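Local structure of Exo-beta-1,3-glucanase (Streptomyces sp. SirexAA-E, 4PEZ) at the beta-D-glucopyranose site. The protein hydrolyses laminarin and laminarioligosaccharides as an exo-beta-1,3-glucanase working from the non-reducing end, with glucose and laminaribiose as end products. Coordinates in Å, arbitrary orientation; residue numbers count along the deposited sequence, not the author numbering.

Site 1: the beta-D-glucopyranose site. Residues 105-106, 108, 130, 152, 154, 171, 173, 190, 400, 402, 405-406, 436-437, 461, 499, 530, 552. With BGC (beta-D-glucopyranose), chain B; BGC (beta-D-glucopyranose), chain C; BGC (beta-D-glucopyranose), chain D; BGC (beta-D-glucopyranose), chain E.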
loop_
_atom_site.group_PDB
_atom_site.type_symbol
_atom_site.label_atom_id
_atom_site.label_comp_id
_atom_site.label_asym_id
_atom_site.label_seq_id
_atom_site.Cartn_x
_atom_site.Cartn_y
_atom_site.Cartn_z
ATOM N N THR A 105 10.157 -10.799 5.594
ATOM C CA THR A 105 9.063 -10.928 4.619
ATOM C C THR A 105 7.669 -11.058 5.241
ATOM O O THR A 105 6.687 -11.228 4.529
ATOM C CB THR A 105 9.280 -12.139 3.654
ATOM O OG1 THR A 105 9.353 -13.356 4.403
ATOM C CG2 THR A 105 10.564 -11.962 2.859
ATOM N N GLN A 106 7.572 -10.961 6.560
ATOM C CA GLN A 106 6.262 -10.868 7.181
ATOM C C GLN A 106 6.152 -9.571 8.002
ATOM O O GLN A 106 5.288 -9.447 8.876
ATOM C CB GLN A 106 5.986 -12.127 8.022
ATOM C CG GLN A 106 5.844 -13.358 7.099
ATOM C CD GLN A 106 5.467 -14.668 7.780
ATOM O OE1 GLN A 106 5.004 -14.704 8.922
ATOM N NE2 GLN A 106 5.656 -15.763 7.050
ATOM N N PHE A 108 4.635 -6.657 8.056
ATOM C CA PHE A 108 3.513 -5.959 7.419
ATOM C C PHE A 108 2.814 -4.967 8.334
ATOM O O PHE A 108 3.066 -4.934 9.536
ATOM C CB PHE A 108 2.419 -6.940 6.953
ATOM C CG PHE A 108 2.911 -8.164 6.223
ATOM C CD1 PHE A 108 3.732 -8.057 5.109
ATOM C CD2 PHE A 108 2.470 -9.426 6.611
ATOM C CE1 PHE A 108 4.133 -9.187 4.415
ATOM C CE2 PHE A 108 2.883 -10.572 5.926
ATOM C CZ PHE A 108 3.705 -10.451 4.826
ATOM N N GLN A 130 5.481 -5.654 2.737
ATOM C CA GLN A 130 4.311 -4.945 2.193
ATOM C C GLN A 130 3.427 -4.231 3.233
ATOM O O GLN A 130 3.398 -4.592 4.409
ATOM C CB GLN A 130 3.440 -5.911 1.383
ATOM C CG GLN A 130 4.092 -6.439 0.098
ATOM C CD GLN A 130 4.760 -7.785 0.314
ATOM O OE1 GLN A 130 5.051 -8.166 1.453
ATOM N NE2 GLN A 130 4.998 -8.518 -0.773
ATOM N N TRP A 152 15.892 -12.049 4.026
ATOM C CA TRP A 152 14.897 -11.784 2.998
ATOM C C TRP A 152 13.990 -10.594 3.315
ATOM O O TRP A 152 13.630 -10.362 4.471
ATOM C CB TRP A 152 14.046 -13.019 2.781
ATOM C CG TRP A 152 14.776 -14.202 2.235
ATOM C CD1 TRP A 152 16.086 -14.263 1.830
ATOM C CD2 TRP A 152 14.226 -15.500 2.019
ATOM N NE1 TRP A 152 16.376 -15.528 1.372
ATOM C CE2 TRP A 152 15.249 -16.306 1.478
ATOM C CE3 TRP A 152 12.958 -16.057 2.222
ATOM C CZ2 TRP A 152 15.046 -17.642 1.143
ATOM C CZ3 TRP A 152 12.756 -17.392 1.884
ATOM C CH2 TRP A 152 13.797 -18.167 1.352
ATOM N N SER A 154 10.737 -7.979 1.261
ATOM C CA SER A 154 9.895 -7.751 0.098
ATOM C C SER A 154 9.039 -6.484 0.217
ATOM O O SER A 154 7.820 -6.568 0.199
ATOM C CB SER A 154 8.991 -8.975 -0.123
ATOM O OG SER A 154 8.176 -8.810 -1.261
ATOM N N SER A 171 19.220 -6.348 0.449
ATOM C CA SER A 171 18.499 -7.555 0.039
ATOM C C SER A 171 17.033 -7.343 -0.403
ATOM O O SER A 171 16.384 -8.282 -0.876
ATOM C CB SER A 171 18.537 -8.565 1.185
ATOM O OG SER A 171 18.013 -7.977 2.363
ATOM N N GLN A 173 13.944 -7.108 -2.432
ATOM C CA GLN A 173 13.665 -7.561 -3.797
ATOM C C GLN A 173 13.332 -6.418 -4.736
ATOM O O GLN A 173 13.808 -6.358 -5.868
ATOM C CB GLN A 173 12.490 -8.542 -3.806
ATOM C CG GLN A 173 12.755 -9.828 -3.066
ATOM C CD GLN A 173 11.473 -10.594 -2.773
ATOM O OE1 GLN A 173 11.475 -11.525 -1.968
ATOM N NE2 GLN A 173 10.369 -10.203 -3.427
ATOM N N TRP A 190 15.750 -6.917 -7.920
ATOM C CA TRP A 190 14.875 -7.253 -9.061
ATOM C C TRP A 190 14.131 -6.060 -9.713
ATOM O O TRP A 190 14.016 -6.001 -10.935
ATOM C CB TRP A 190 13.824 -8.296 -8.651
ATOM C CG TRP A 190 14.383 -9.577 -8.091
ATOM C CD1 TRP A 190 15.665 -10.045 -8.212
ATOM C CD2 TRP A 190 13.673 -10.547 -7.318
ATOM N NE1 TRP A 190 15.794 -11.251 -7.555
ATOM C CE2 TRP A 190 14.584 -11.581 -7.000
ATOM C CE3 TRP A 190 12.353 -10.646 -6.865
ATOM C CZ2 TRP A 190 14.219 -12.694 -6.245
ATOM C CZ3 TRP A 190 11.984 -11.766 -6.120
ATOM C CH2 TRP A 190 12.920 -12.772 -5.814
ATOM N N TRP A 400 -2.056 -2.758 -0.953
ATOM C CA TRP A 400 -1.640 -4.153 -0.905
ATOM C C TRP A 400 -2.916 -4.943 -0.809
ATOM O O TRP A 400 -3.652 -4.825 0.170
ATOM C CB TRP A 400 -0.723 -4.432 0.289
ATOM C CG TRP A 400 -0.121 -5.832 0.327
ATOM C CD1 TRP A 400 0.290 -6.595 -0.736
ATOM C CD2 TRP A 400 0.120 -6.615 1.500
ATOM N NE1 TRP A 400 0.806 -7.803 -0.281
ATOM C CE2 TRP A 400 0.710 -7.830 1.088
ATOM C CE3 TRP A 400 -0.078 -6.390 2.868
ATOM C CZ2 TRP A 400 1.085 -8.821 1.999
ATOM C CZ3 TRP A 400 0.296 -7.375 3.768
ATOM C CH2 TRP A 400 0.868 -8.576 3.329
ATOM N N TRP A 402 -4.210 -8.641 -0.812
ATOM C CA TRP A 402 -3.471 -9.841 -0.427
ATOM C C TRP A 402 -4.390 -10.989 -0.016
ATOM O O TRP A 402 -5.046 -10.929 1.027
ATOM C CB TRP A 402 -2.518 -9.490 0.721
ATOM C CG TRP A 402 -1.605 -10.578 1.250
ATOM C CD1 TRP A 402 -0.505 -11.114 0.632
ATOM C CD2 TRP A 402 -1.676 -11.197 2.548
ATOM N NE1 TRP A 402 0.103 -12.044 1.462
ATOM C CE2 TRP A 402 -0.601 -12.107 2.640
ATOM C CE3 TRP A 402 -2.550 -11.065 3.637
ATOM C CZ2 TRP A 402 -0.378 -12.892 3.778
ATOM C CZ3 TRP A 402 -2.333 -11.836 4.768
ATOM C CH2 TRP A 402 -1.250 -12.746 4.828
ATOM N N ASP A 405 -1.393 -16.186 2.345
ATOM C CA ASP A 405 -0.650 -17.410 2.000
ATOM C C ASP A 405 -0.220 -18.163 3.241
ATOM O O ASP A 405 0.327 -19.262 3.137
ATOM C CB ASP A 405 0.610 -17.089 1.204
ATOM C CG ASP A 405 1.546 -16.203 1.990
ATOM O OD1 ASP A 405 2.495 -16.707 2.643
ATOM O OD2 ASP A 405 1.276 -14.992 2.002
ATOM N N HIS A 406 -0.403 -17.551 4.410
ATOM C CA HIS A 406 -0.070 -18.213 5.672
ATOM C C HIS A 406 -1.002 -17.688 6.757
ATOM O O HIS A 406 -1.729 -16.715 6.540
ATOM C CB HIS A 406 1.407 -17.991 6.050
ATOM C CG HIS A 406 1.754 -16.554 6.270
ATOM N ND1 HIS A 406 2.173 -15.724 5.250
ATOM C CD2 HIS A 406 1.706 -15.788 7.387
ATOM C CE1 HIS A 406 2.376 -14.508 5.732
ATOM N NE2 HIS A 406 2.092 -14.521 7.026
ATOM N N GLU A 436 -1.382 -9.928 -4.608
ATOM C CA GLU A 436 -0.804 -11.283 -4.509
ATOM C C GLU A 436 -1.775 -12.414 -4.168
ATOM O O GLU A 436 -2.643 -12.245 -3.306
ATOM C CB GLU A 436 0.291 -11.317 -3.437
ATOM C CG GLU A 436 1.362 -10.233 -3.514
ATOM C CD GLU A 436 2.399 -10.442 -2.437
ATOM O OE1 GLU A 436 2.065 -10.231 -1.244
ATOM O OE2 GLU A 436 3.528 -10.873 -2.776
ATOM N N HIS A 437 -1.576 -13.547 -4.854
ATOM C CA HIS A 437 -2.011 -14.903 -4.482
ATOM C C HIS A 437 -3.441 -15.277 -4.872
ATOM O O HIS A 437 -3.950 -16.286 -4.399
ATOM C CB HIS A 437 -1.847 -15.146 -2.973
ATOM C CG HIS A 437 -0.483 -14.830 -2.437
ATOM N ND1 HIS A 437 0.679 -15.319 -3.000
ATOM C CD2 HIS A 437 -0.094 -14.070 -1.384
ATOM C CE1 HIS A 437 1.719 -14.867 -2.323
ATOM N NE2 HIS A 437 1.276 -14.116 -1.328
ATOM N N TYR A 461 0.218 -19.695 -4.097
ATOM C CA TYR A 461 1.157 -20.775 -3.787
ATOM C C TYR A 461 0.511 -22.144 -3.797
ATOM O O TYR A 461 1.196 -23.176 -3.948
ATOM C CB TYR A 461 1.785 -20.565 -2.412
ATOM C CG TYR A 461 2.633 -19.343 -2.283
ATOM C CD1 TYR A 461 2.967 -18.582 -3.397
ATOM C CD2 TYR A 461 3.119 -18.948 -1.043
ATOM C CE1 TYR A 461 3.751 -17.463 -3.277
ATOM C CE2 TYR A 461 3.906 -17.823 -0.914
ATOM C CZ TYR A 461 4.223 -17.088 -2.039
ATOM O OH TYR A 461 5.013 -15.965 -1.932
ATOM N N TYR A 499 5.610 -19.315 -6.663
ATOM C CA TYR A 499 6.120 -20.218 -5.644
ATOM C C TYR A 499 5.059 -21.273 -5.431
ATOM O O TYR A 499 4.331 -21.258 -4.427
ATOM C CB TYR A 499 6.440 -19.468 -4.348
ATOM C CG TYR A 499 7.012 -20.327 -3.232
ATOM C CD1 TYR A 499 8.268 -20.909 -3.351
ATOM C CD2 TYR A 499 6.306 -20.530 -2.049
ATOM C CE1 TYR A 499 8.805 -21.684 -2.330
ATOM C CE2 TYR A 499 6.835 -21.298 -1.020
ATOM C CZ TYR A 499 8.081 -21.872 -1.168
ATOM O OH TYR A 499 8.609 -22.636 -0.155
ATOM N N LEU A 530 10.543 -18.573 -7.581
ATOM C CA LEU A 530 11.237 -18.569 -6.307
ATOM C C LEU A 530 11.735 -19.981 -5.996
ATOM O O LEU A 530 10.950 -20.863 -5.635
ATOM C CB LEU A 530 10.313 -18.045 -5.201
ATOM C CG LEU A 530 9.691 -16.668 -5.493
ATOM C CD1 LEU A 530 8.782 -16.200 -4.353
ATOM C CD2 LEU A 530 10.772 -15.624 -5.776
ATOM N N THR A 552 16.513 -18.728 -8.976
ATOM C CA THR A 552 15.716 -17.498 -8.814
ATOM C C THR A 552 16.277 -16.327 -9.630
ATOM O O THR A 552 16.411 -15.191 -9.148
ATOM C CB THR A 552 15.599 -17.130 -7.309
ATOM O OG1 THR A 552 15.232 -18.310 -6.586
ATOM C CG2 THR A 552 14.517 -16.084 -7.068
HETATM C C2 BGC B . 17.989 -11.648 -1.805
HETATM C C3 BGC B . 17.434 -12.822 -2.610
HETATM C C4 BGC B . 17.889 -12.769 -4.066
HETATM C C5 BGC B . 19.394 -12.547 -4.150
HETATM C C6 BGC B . 19.787 -12.217 -5.585
HETATM C C1 BGC B . 19.499 -11.582 -1.971
HETATM O O1 BGC B . 19.998 -10.449 -1.299
HETATM O O2 BGC B . 17.679 -11.816 -0.435
HETATM O O3 BGC B . 15.981 -12.792 -2.625
HETATM O O4 BGC B . 17.516 -13.961 -4.751
HETATM O O5 BGC B . 19.793 -11.452 -3.342
HETATM O O6 BGC B . 21.151 -11.857 -5.582
HETATM C C2 BGC C . 13.880 -13.666 -2.000
HETATM C C3 BGC C . 13.105 -14.913 -1.613
HETATM C C4 BGC C . 13.560 -16.106 -2.446
HETATM C C5 BGC C . 15.075 -16.239 -2.358
HETATM C C6 BGC C . 15.559 -17.426 -3.192
HETATM C C1 BGC C . 15.381 -13.918 -2.028
HETATM O O2 BGC C . 13.604 -12.624 -1.082
HETATM O O3 BGC C . 11.773 -14.538 -1.806
HETATM O O4 BGC C . 12.939 -17.267 -1.935
HETATM O O5 BGC C . 15.696 -15.047 -2.812
HETATM O O6 BGC C . 16.955 -17.538 -3.061
HETATM C C2 BGC D . 9.557 -14.131 -1.025
HETATM C C3 BGC D . 8.378 -14.702 -0.251
HETATM C C4 BGC D . 8.186 -16.174 -0.569
HETATM C C5 BGC D . 9.507 -16.931 -0.381
HETATM C C6 BGC D . 9.360 -18.410 -0.732
HETATM C C1 BGC D . 10.800 -15.018 -0.909
HETATM O O2 BGC D . 9.844 -12.870 -0.484
HETATM O O3 BGC D . 7.221 -13.889 -0.684
HETATM O O4 BGC D . 7.164 -16.697 0.265
HETATM O O5 BGC D . 10.493 -16.367 -1.233
HETATM O O6 BGC D . 10.596 -19.055 -0.486
HETATM C C2 BGC E . 5.153 -12.791 -0.267
HETATM C C3 BGC E . 4.129 -12.421 0.806
HETATM C C4 BGC E . 4.014 -13.575 1.798
HETATM C C5 BGC E . 5.391 -13.858 2.377
HETATM C C6 BGC E . 5.345 -14.909 3.478
HETATM C C1 BGC E . 6.457 -13.311 0.345
HETATM O O2 BGC E . 5.450 -11.675 -1.086
HETATM O O3 BGC E . 2.874 -12.172 0.208
HETATM O O4 BGC E . 3.080 -13.326 2.835
HETATM O O5 BGC E . 6.220 -14.302 1.322
HETATM O O6 BGC E . 6.626 -15.003 4.065
HETATM O O HOH W 1 15.296 -10.732 -0.101
HETATM O O HOH W 2 7.724 -11.206 -2.789
HETATM O O HOH W 3 17.631 -13.440 -7.670
#

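Site 2: the beta-D-glucopyranose site. Residues 68, 92, 94, 96, 120-121, 123, 125. With BGC (beta-D-glucopyranose), chain F.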
loop_
_atom_site.group_PDB
_atom_site.type_symbol
_atom_site.label_atom_id
_atom_site.label_comp_id
_atom_site.label_asym_id
_atom_site.label_seq_id
_atom_site.Cartn_x
_atom_site.Cartn_y
_atom_site.Cartn_z
ATOM N N ASN A 68 14.461 5.267 20.668
ATOM C CA ASN A 68 14.442 4.282 19.599
ATOM C C ASN A 68 13.050 3.665 19.553
ATOM O O ASN A 68 12.740 2.763 20.326
ATOM C CB ASN A 68 15.508 3.209 19.804
ATOM C CG ASN A 68 15.540 2.200 18.671
ATOM O OD1 ASN A 68 15.028 2.458 17.575
ATOM N ND2 ASN A 68 16.138 1.044 18.926
ATOM N N ASP A 92 15.678 7.107 16.527
ATOM C CA ASP A 92 15.289 6.271 15.401
ATOM C C ASP A 92 13.819 5.863 15.428
ATOM O O ASP A 92 13.177 5.836 16.482
ATOM C CB ASP A 92 16.144 5.001 15.371
ATOM C CG ASP A 92 17.639 5.279 15.195
ATOM O OD1 ASP A 92 18.213 6.061 15.982
ATOM O OD2 ASP A 92 18.254 4.686 14.277
ATOM N N THR A 94 12.402 2.422 14.089
ATOM C CA THR A 94 13.070 1.199 13.664
ATOM C C THR A 94 12.110 0.049 13.401
ATOM O O THR A 94 11.265 -0.265 14.240
ATOM C CB THR A 94 14.085 0.716 14.734
ATOM O OG1 THR A 94 15.037 1.749 15.017
ATOM C CG2 THR A 94 14.816 -0.553 14.265
ATOM N N ASP A 96 12.877 -3.994 12.410
ATOM C CA ASP A 96 13.876 -5.028 12.152
ATOM C C ASP A 96 13.152 -6.377 12.187
ATOM O O ASP A 96 11.940 -6.417 12.393
ATOM C CB ASP A 96 15.013 -4.955 13.181
ATOM C CG ASP A 96 16.318 -5.606 12.701
ATOM O OD1 ASP A 96 16.343 -6.298 11.651
ATOM O OD2 ASP A 96 17.340 -5.428 13.407
ATOM N N VAL A 120 20.751 7.549 15.499
ATOM C CA VAL A 120 21.833 7.576 16.468
ATOM C C VAL A 120 23.189 7.107 15.903
ATOM O O VAL A 120 24.231 7.612 16.325
ATOM C CB VAL A 120 21.438 6.743 17.730
ATOM C CG1 VAL A 120 21.247 5.279 17.379
ATOM C CG2 VAL A 120 22.479 6.906 18.835
ATOM N N ASN A 121 23.204 6.174 14.949
ATOM C CA ASN A 121 24.480 5.827 14.326
ATOM C C ASN A 121 24.601 6.401 12.918
ATOM O O ASN A 121 25.476 6.002 12.151
ATOM C CB ASN A 121 24.706 4.300 14.318
ATOM C CG ASN A 121 23.828 3.549 13.311
ATOM O OD1 ASN A 121 23.132 4.132 12.470
ATOM N ND2 ASN A 121 23.875 2.222 13.395
ATOM N N THR A 123 22.349 6.124 10.492
ATOM C CA THR A 123 21.481 5.400 9.557
ATOM C C THR A 123 20.242 4.851 10.259
ATOM O O THR A 123 20.355 4.166 11.270
ATOM C CB THR A 123 22.228 4.219 8.881
ATOM O OG1 THR A 123 23.317 4.724 8.104
ATOM C CG2 THR A 123 21.293 3.448 7.955
ATOM N N ARG A 125 16.994 2.301 10.303
ATOM C CA ARG A 125 16.585 1.030 9.692
ATOM C C ARG A 125 15.063 0.848 9.628
ATOM O O ARG A 125 14.386 0.801 10.664
ATOM C CB ARG A 125 17.197 -0.159 10.435
ATOM C CG ARG A 125 16.845 -1.502 9.781
ATOM C CD ARG A 125 17.347 -2.700 10.568
ATOM N NE ARG A 125 18.705 -3.085 10.185
ATOM C CZ ARG A 125 19.782 -2.836 10.916
ATOM N NH1 ARG A 125 19.661 -2.200 12.070
ATOM N NH2 ARG A 125 20.979 -3.224 10.501
HETATM C C2 BGC F . 18.309 -0.502 14.940
HETATM C C3 BGC F . 19.469 0.397 14.520
HETATM C C4 BGC F . 19.758 1.496 15.542
HETATM C C5 BGC F . 19.768 0.940 16.957
HETATM C C6 BGC F . 19.985 2.061 17.964
HETATM C C1 BGC F . 18.387 -0.884 16.419
HETATM O O2 BGC F . 18.290 -1.681 14.149
HETATM O O3 BGC F . 19.190 0.986 13.270
HETATM O O4 BGC F . 21.018 2.085 15.293
HETATM O O5 BGC F . 18.548 0.282 17.208
HETATM O O6 BGC F . 20.104 1.536 19.270
HETATM O O HOH W 4 17.048 2.446 13.168
HETATM O O HOH W 5 20.840 4.389 14.096
HETATM O O HOH W 6 21.317 1.389 11.484
#

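Site 1: the beta-D-glucopyranose site
Trp152 lays one indole face along the laminaritetraose, with C3 of BGC (chain C) 3.8 Å above the ring plane and over its centre. Its six-membered ring reaches on to C1 and O6 of BGC (chain D), so one flat surface supports two consecutive sugars. On BGC (chain D), C6 sits over the face of the Tyr499 ring, 3.6 Å from its centroid, and Leu530 CD1 packs near C4 and O5. The extended side chain of Gln173 (chi2 164°) brings a carbonyl between two sugars: OE1 accepts from the O2 hydroxyls of BGC (chain C) and BGC (chain D), each in the carbonyl plane on a lone pair.

The non-reducing glucose, BGC (chain E), is partly occupied and almost wholly buried. Glu436 grips two adjacent hydroxyls. Glu436 OE2 takes O2 of BGC (chain E) on its syn lone pair at 2.7 Å, whereas OE1 is met by O3 from above the carboxylate plane. Trp400 NE1, a second-shell donor, also bonds to OE1 and should restrict rotation of the carboxylate. O3 of BGC (chain E) further engages His437 NE2 at 2.9 Å, and Trp402 NE1 donates to it as well. Asp405 CG lies between its backbone N and carbonyl carbon (chi1 60°), and Asp405 OD2 accepts from O4 of BGC (chain E) at 2.6 Å through its syn lone pair. His406 ND1 holds the other oxygen, OD1, in a nearly straight bond (173° at H). Thr105 OG1 and the in-plane amide N-H of Gln106 meet O6.

This grip on O2, O3, O4 and O6 fits recognition of a terminal glucose and is consistent with exo-action. BGC (chain E) probably occupies the subsite before the scissile bond, with BGC (chain D) following it. Ala458, engineered in place of the proton-donor glutamate, lies about 5 Å from the site centre, so this glucanase active site binds the tetrasaccharide with its general acid removed.

Site 2: the beta-D-glucopyranose site
Arg125 supplies a direct polar grip on this partly occupied glucose, its NH1 donating to the O2 hydroxyl of BGC at 2.5 Å. The acceptor lies near the guanidinium plane, but the bond is bent (125° at H). CG is anti to the backbone N (chi1 -177°), and a bend at chi3 (-89°) turns the guanidinium so that its edge faces C2.

O3 and O4 are reached through water. Water 4 joins O3 to Asp92 OD2, Thr94 OG1 and the backbone N of Arg125. Water 5 takes O4 of BGC at 2.6 Å and is itself held by Asp92 OD2, Asn121 N, Asn121 OD1 and Thr123 O. Water 6 connects O3 with Thr123 O. Asp92 is fixed from behind, since Val120 N donates to the syn lone pair of OD1, leaving OD2 for waters 4 and 5.

Asn68 ND2 stands 3.1 Å from the ring oxygen O5 of BGC, yet its N-H points elsewhere, so this is contact without a hydrogen bond. Asn68 OD1 accepts from Thr94 OG1 at 2.7 Å, in the carbonyl plane on a lone pair. An alanine here would remove the amide beside O5 and the acceptor of the Thr94 hydroxyl, which is likely to leave that hydroxyl, and with it water 4, less firmly oriented.

This second glucose site on strands 67-70, 92-94 and 123-125 is a glucose position away from the active site; the structure alone does not show a role for it, and the sugar may come from the carbohydrate added for crystallography. Packing is modest. Thr94 CG2, anti to the backbone N, touches C2 of BGC from 3.6 Å. Val120 CG1 occupies the crowded position between its backbone N and carbonyl carbon and points at the exocyclic carbon C6 of BGC, 3.5 Å away.

Site 1 and site 2 lie on the same chain, with the centres of their C-alpha atoms about 24 Å apart, and have no residue in common. They are nevertheless close in sequence: Arg125 of site 2 precedes Gln130 of site 1 by five positions, and Thr105 follows Asp96 by nine. Site 1 also draws on the distant strands 399-403 and 433-436, which site 2 does not use. Because the centre of site 2 is about 29 Å from Ala458, its glucose cannot take part directly in cleavage. The deposited assembly is a single chain, so both sites as described are formed by one chain.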